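Local coordinates for undecaprenyl Pyrophosphate Synthase (Helicobacter pylori, PDB 2D2R), which condenses isopentenyl diphosphate with allylic pyrophosphates to make undecaprenyl diphosphate, probably with magnesium as cofactor, as a homodimeric cis-prenyltransferase, at residues A20-G25 / L189-G194; G27-L32 / P215-D220. All blocks are in the same frame, centred on the assembly; numbering follows the deposited sequence.

Interaction 1 (A20-G25 / L189-G194)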
loop_
_atom_site.group_PDB
_atom_site.type_symbol
_atom_site.label_atom_id
_atom_site.label_comp_id
_atom_site.label_asym_id
_atom_site.label_seq_id
_atom_site.Cartn_x
_atom_site.Cartn_y
_atom_site.Cartn_z
ATOM N N ALA A 20 7.127 -6.455 -8.367
ATOM C CA ALA A 20 7.483 -6.719 -6.969
ATOM C C ALA A 20 6.662 -7.913 -6.525
ATOM O O ALA A 20 5.485 -8.041 -6.879
ATOM C CB ALA A 20 7.138 -5.499 -6.093
ATOM N N ILE A 21 7.260 -8.799 -5.749
ATOM C CA ILE A 21 6.494 -9.944 -5.367
ATOM C C ILE A 21 6.580 -10.305 -3.911
ATOM O O ILE A 21 7.667 -10.319 -3.347
ATOM C CB ILE A 21 6.915 -11.214 -6.184
ATOM C CG1 ILE A 21 6.803 -10.965 -7.703
ATOM C CG2 ILE A 21 6.017 -12.358 -5.751
ATOM C CD1 ILE A 21 7.277 -12.168 -8.572
ATOM N N ILE A 22 5.416 -10.559 -3.288
ATOM C CA ILE A 22 5.397 -11.043 -1.894
ATOM C C ILE A 22 5.297 -12.576 -2.165
ATOM O O ILE A 22 4.293 -13.081 -2.667
ATOM C CB ILE A 22 4.136 -10.491 -1.128
ATOM C CG1 ILE A 22 4.359 -8.977 -0.896
ATOM C CG2 ILE A 22 3.936 -11.229 0.212
ATOM C CD1 ILE A 22 3.130 -8.191 -0.612
ATOM N N MET A 23 6.382 -13.291 -1.881
ATOM C CA MET A 23 6.438 -14.724 -2.151
ATOM C C MET A 23 5.855 -15.493 -0.976
ATOM O O MET A 23 6.577 -15.976 -0.115
ATOM C CB MET A 23 7.894 -15.129 -2.371
ATOM C CG MET A 23 8.611 -14.236 -3.345
ATOM S SD MET A 23 10.387 -14.650 -3.456
ATOM C CE MET A 23 10.947 -14.062 -1.783
ATOM N N ASP A 24 4.552 -15.629 -0.927
ATOM C CA ASP A 24 3.967 -16.325 0.189
ATOM C C ASP A 24 3.527 -17.773 -0.167
ATOM O O ASP A 24 3.383 -18.123 -1.341
ATOM C CB ASP A 24 2.795 -15.479 0.696
ATOM C CG ASP A 24 2.341 -15.864 2.084
ATOM O OD1 ASP A 24 3.216 -16.253 2.906
ATOM O OD2 ASP A 24 1.108 -15.772 2.359
ATOM N N GLY A 25 3.327 -18.602 0.859
ATOM C CA GLY A 25 2.897 -19.989 0.644
ATOM C C GLY A 25 3.941 -21.107 0.788
ATOM O O GLY A 25 3.613 -22.266 0.587
ATOM N N LEU A 189 2.400 -5.131 -8.281
ATOM C CA LEU A 189 2.779 -5.759 -7.003
ATOM C C LEU A 189 1.963 -7.033 -6.916
ATOM O O LEU A 189 0.732 -7.015 -6.924
ATOM C CB LEU A 189 2.451 -4.825 -5.809
ATOM C CG LEU A 189 2.644 -5.489 -4.443
ATOM C CD1 LEU A 189 4.125 -5.914 -4.286
ATOM C CD2 LEU A 189 2.289 -4.533 -3.350
ATOM N N LEU A 190 2.657 -8.161 -6.918
ATOM C CA LEU A 190 1.980 -9.451 -6.889
ATOM C C LEU A 190 2.163 -10.145 -5.586
ATOM O O LEU A 190 3.254 -10.092 -5.029
ATOM C CB LEU A 190 2.583 -10.370 -7.963
ATOM C CG LEU A 190 2.249 -11.848 -7.912
ATOM C CD1 LEU A 190 0.779 -12.005 -8.351
ATOM C CD2 LEU A 190 3.240 -12.622 -8.930
ATOM N N ARG A 191 1.107 -10.778 -5.089
ATOM C CA ARG A 191 1.228 -11.561 -3.850
ATOM C C ARG A 191 0.684 -12.967 -4.098
ATOM O O ARG A 191 -0.469 -13.154 -4.506
ATOM C CB ARG A 191 0.485 -10.920 -2.654
ATOM C CG ARG A 191 0.521 -11.801 -1.416
ATOM C CD ARG A 191 0.217 -11.082 -0.123
ATOM N NE ARG A 191 0.371 -11.984 1.006
ATOM C CZ ARG A 191 0.533 -11.586 2.253
ATOM N NH1 ARG A 191 0.525 -10.261 2.513
ATOM N NH2 ARG A 191 0.799 -12.486 3.219
ATOM N N THR A 192 1.554 -13.968 -3.878
ATOM C CA THR A 192 1.163 -15.346 -4.057
ATOM C C THR A 192 0.680 -15.881 -2.696
ATOM O O THR A 192 0.736 -15.165 -1.671
ATOM C CB THR A 192 2.413 -16.189 -4.551
ATOM O OG1 THR A 192 3.413 -16.147 -3.539
ATOM C CG2 THR A 192 2.996 -15.575 -5.854
ATOM N N GLY A 193 0.162 -17.110 -2.692
ATOM C CA GLY A 193 -0.285 -17.725 -1.461
ATOM C C GLY A 193 -1.684 -17.472 -0.947
ATOM O O GLY A 193 -2.020 -17.925 0.136
ATOM N N GLY A 194 -2.501 -16.720 -1.655
ATOM C CA GLY A 194 -3.867 -16.606 -1.166
ATOM C C GLY A 194 -4.317 -15.403 -0.339
ATOM O O GLY A 194 -5.503 -15.068 -0.360
HETATM O O HOH W 1 -0.462 -14.681 0.731
#
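With CG anti to the backbone N in both Asp-24 (chi1 -163°) and Arg-191 (chi1 175°), and the arginine chain extended from CG to NE, carboxylate and guanidinium come together beyond the paired strands. OD2 of Asp-24 reaches the guanidinium edge at NH2 of Arg-191 over 3.4 Å, a straight but weak bond within a salt bridge; the two planes stand 82° apart. A water ties the pair more closely: it donates to Asp-24 OD2 and to the carbonyl O of Thr-192 and accepts from Arg-191 NE. On one guanidinium face sits CG2 of Ile-22, 3.7 Å from NE of Arg-191 and off toward the rim. NH1 of Arg-191 turns instead to Arg-197 O and Ser-199 OG.

Before this polar group in the chain, strands 20-22 and 189-191 run parallel as neighbours in the central sheet. The loop after the first carries Asp-24, by similarity the active-site and magnesium-binding residue; Arg-191, which closes the second, is a substrate-binding residue, also by similarity. Leu-190 N bonds to Ala-20 O and Leu-190 O receives Ile-22 N, each at 2.8 Å, while Thr-192 N continues to Ile-22 O. Thr-192 OG1, set between its own backbone N and carbonyl carbon, donates to a lone pair of Asp-24 O at 3.0 Å.

Interaction 2 (G27-L32 / P215-D220)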
loop_
_atom_site.group_PDB
_atom_site.type_symbol
_atom_site.label_atom_id
_atom_site.label_comp_id
_atom_site.label_asym_id
_atom_site.label_seq_id
_atom_site.Cartn_x
_atom_site.Cartn_y
_atom_site.Cartn_z
ATOM N N GLY A 27 6.118 -22.478 3.556
ATOM C CA GLY A 27 5.938 -23.435 4.626
ATOM C C GLY A 27 4.618 -24.154 4.486
ATOM O O GLY A 27 4.495 -25.331 4.790
ATOM N N ARG A 28 3.622 -23.436 4.004
ATOM C CA ARG A 28 2.307 -24.004 3.845
ATOM C C ARG A 28 2.266 -25.067 2.733
ATOM O O ARG A 28 1.528 -26.048 2.828
ATOM C CB ARG A 28 1.347 -22.872 3.550
ATOM C CG ARG A 28 -0.074 -23.203 3.767
ATOM C CD ARG A 28 -0.893 -22.004 3.452
ATOM N NE ARG A 28 -2.246 -22.432 3.167
ATOM C CZ ARG A 28 -2.996 -21.912 2.209
ATOM N NH1 ARG A 28 -2.514 -20.936 1.444
ATOM N NH2 ARG A 28 -4.221 -22.383 2.012
ATOM N N TRP A 29 3.062 -24.860 1.684
ATOM C CA TRP A 29 3.142 -25.778 0.544
ATOM C C TRP A 29 3.786 -27.076 1.010
ATOM O O TRP A 29 3.525 -28.154 0.481
ATOM C CB TRP A 29 3.987 -25.147 -0.562
ATOM C CG TRP A 29 4.427 -26.083 -1.629
ATOM C CD1 TRP A 29 3.760 -26.400 -2.771
ATOM C CD2 TRP A 29 5.665 -26.806 -1.670
ATOM N NE1 TRP A 29 4.507 -27.269 -3.538
ATOM C CE2 TRP A 29 5.681 -27.537 -2.883
ATOM C CE3 TRP A 29 6.761 -26.908 -0.800
ATOM C CZ2 TRP A 29 6.759 -28.361 -3.252
ATOM C CZ3 TRP A 29 7.831 -27.728 -1.167
ATOM C CH2 TRP A 29 7.819 -28.443 -2.385
ATOM N N ALA A 30 4.633 -26.944 2.014
ATOM C CA ALA A 30 5.325 -28.077 2.581
ATOM C C ALA A 30 4.384 -28.824 3.505
ATOM O O ALA A 30 4.520 -30.030 3.687
ATOM C CB ALA A 30 6.558 -27.605 3.351
ATOM N N LYS A 31 3.420 -28.110 4.072
ATOM C CA LYS A 31 2.472 -28.716 4.992
ATOM C C LYS A 31 1.480 -29.627 4.295
ATOM O O LYS A 31 1.108 -30.668 4.831
ATOM C CB LYS A 31 1.716 -27.632 5.775
ATOM C CG LYS A 31 0.641 -28.159 6.758
ATOM C CD LYS A 31 -0.778 -28.036 6.190
ATOM C CE LYS A 31 -1.236 -26.574 6.097
ATOM N NZ LYS A 31 -1.413 -25.945 7.442
ATOM N N LEU A 32 1.042 -29.247 3.104
ATOM C CA LEU A 32 0.079 -30.073 2.404
ATOM C C LEU A 32 0.739 -31.332 1.863
ATOM O O LEU A 32 0.063 -32.297 1.505
ATOM C CB LEU A 32 -0.588 -29.260 1.301
ATOM C CG LEU A 32 -1.282 -28.017 1.877
ATOM C CD1 LEU A 32 -2.265 -27.455 0.858
ATOM C CD2 LEU A 32 -2.015 -28.389 3.170
ATOM N N PRO A 215 -3.796 -17.516 -5.386
ATOM C CA PRO A 215 -3.800 -18.573 -4.374
ATOM C C PRO A 215 -2.642 -19.508 -4.588
ATOM O O PRO A 215 -2.195 -20.196 -3.653
ATOM C CB PRO A 215 -5.110 -19.292 -4.633
ATOM C CG PRO A 215 -5.276 -19.138 -6.022
ATOM C CD PRO A 215 -4.950 -17.679 -6.264
ATOM N N ILE A 216 -2.138 -19.537 -5.814
ATOM C CA ILE A 216 -1.011 -20.432 -6.087
ATOM C C ILE A 216 0.064 -20.191 -5.034
ATOM O O ILE A 216 0.474 -19.026 -4.788
ATOM C CB ILE A 216 -0.426 -20.171 -7.465
ATOM C CG1 ILE A 216 -1.533 -20.344 -8.521
ATOM C CG2 ILE A 216 0.770 -21.129 -7.691
ATOM C CD1 ILE A 216 -1.149 -19.853 -9.895
ATOM N N LEU A 217 0.526 -21.259 -4.398
ATOM C CA LEU A 217 1.565 -21.113 -3.386
ATOM C C LEU A 217 2.867 -20.777 -4.098
ATOM O O LEU A 217 3.021 -21.142 -5.278
ATOM C CB LEU A 217 1.720 -22.392 -2.581
ATOM C CG LEU A 217 0.482 -22.804 -1.798
ATOM C CD1 LEU A 217 0.823 -23.981 -0.885
ATOM C CD2 LEU A 217 -0.034 -21.624 -0.949
ATOM N N TRP A 218 3.812 -20.127 -3.413
ATOM C CA TRP A 218 5.047 -19.733 -4.084
ATOM C C TRP A 218 5.862 -20.889 -4.715
ATOM O O TRP A 218 6.255 -20.802 -5.879
ATOM C CB TRP A 218 5.943 -18.900 -3.143
ATOM C CG TRP A 218 7.267 -18.419 -3.775
ATOM C CD1 TRP A 218 8.517 -18.777 -3.386
ATOM C CD2 TRP A 218 7.443 -17.505 -4.875
ATOM N NE1 TRP A 218 9.469 -18.153 -4.169
ATOM C CE2 TRP A 218 8.836 -17.365 -5.086
ATOM C CE3 TRP A 218 6.558 -16.787 -5.698
ATOM C CZ2 TRP A 218 9.373 -16.539 -6.080
ATOM C CZ3 TRP A 218 7.095 -15.957 -6.694
ATOM C CH2 TRP A 218 8.489 -15.842 -6.872
ATOM N N PRO A 219 6.123 -21.970 -3.958
ATOM C CA PRO A 219 6.895 -23.090 -4.535
ATOM C C PRO A 219 6.252 -23.719 -5.770
ATOM O O PRO A 219 6.906 -24.477 -6.474
ATOM C CB PRO A 219 7.005 -24.073 -3.379
ATOM C CG PRO A 219 7.042 -23.177 -2.173
ATOM C CD PRO A 219 5.920 -22.167 -2.515
ATOM N N ASP A 220 4.979 -23.428 -6.024
ATOM C CA ASP A 220 4.277 -23.969 -7.195
ATOM C C ASP A 220 4.177 -22.954 -8.332
ATOM O O ASP A 220 3.662 -23.265 -9.410
ATOM C CB ASP A 220 2.849 -24.392 -6.828
ATOM C CG ASP A 220 2.812 -25.581 -5.908
ATOM O OD1 ASP A 220 3.727 -26.429 -6.028
ATOM O OD2 ASP A 220 1.881 -25.687 -5.074
#
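Trp-29 lays one face of its indole on Pro-219, whose CB stands 3.6 Å from the centroid of the five-membered ring and only 16° off its normal, a CH-pi contact over the face. The two side chains slide past each other in opposite directions, and CG of Pro-219 adds a second contact, 3.9 Å from CD2 of Trp-29. The tryptophan is carried there with CG anti to its backbone N (chi1 166°).

At the pyrrole end the carboxylate of Asp-220 crosses the indole obliquely, its plane 72° from that of the ring. OD1 of Asp-220 lies 2.7 Å from NE1 of Trp-29, but the bond is bent and weak, since the oxygen does not lie along the N-H direction.

Nearer the helix backbone, Leu-217 pushes its CD1 branch against Trp-29, 3.4 Å from CB of that residue. The other branch turns to Arg-28, where CD2 of Leu-217 meets NH1 of the guanidinium at 3.5 Å. Here the two side chains cross at about a right angle, and the arginine chain, extended from CG to NE, brings NH1 to that methyl.

By similarity, Gly-27, Arg-28 and Trp-29 belong to the substrate-binding site. The contact joins the short helix 26-31 to the loop between strand 210-213 and helix 223-236, while Lys-43 of helix 37-56 touches both Trp-29 and Pro-219, and Tyr-39 brings its ring up to the indole.

In the fold
The centres of the two interactions lie 11 Å apart, on the same side of the chain's centre, and their segments alternate along the sequence: 20-25, 27-32, 189-194, 215-220. Strand 18-22 leads through a short loop, residues 23-25, into helix 26-31, so both contacts begin on one continuous piece of chain. Interaction 1 lies within the parallel sheet and its strand ends; interaction 2 is nearer the surface. Probable backbone hydrogen bonds join them, Gly-193 N to Ile-216 O and Trp-218 N to Asp-24 O, and Met-23 packs on Trp-218. Asp-24, Gly-25, Gly-27, Arg-28, Trp-29 and Arg-191, site residues by similarity, gather at and beyond the C-terminal ends of two interior strands.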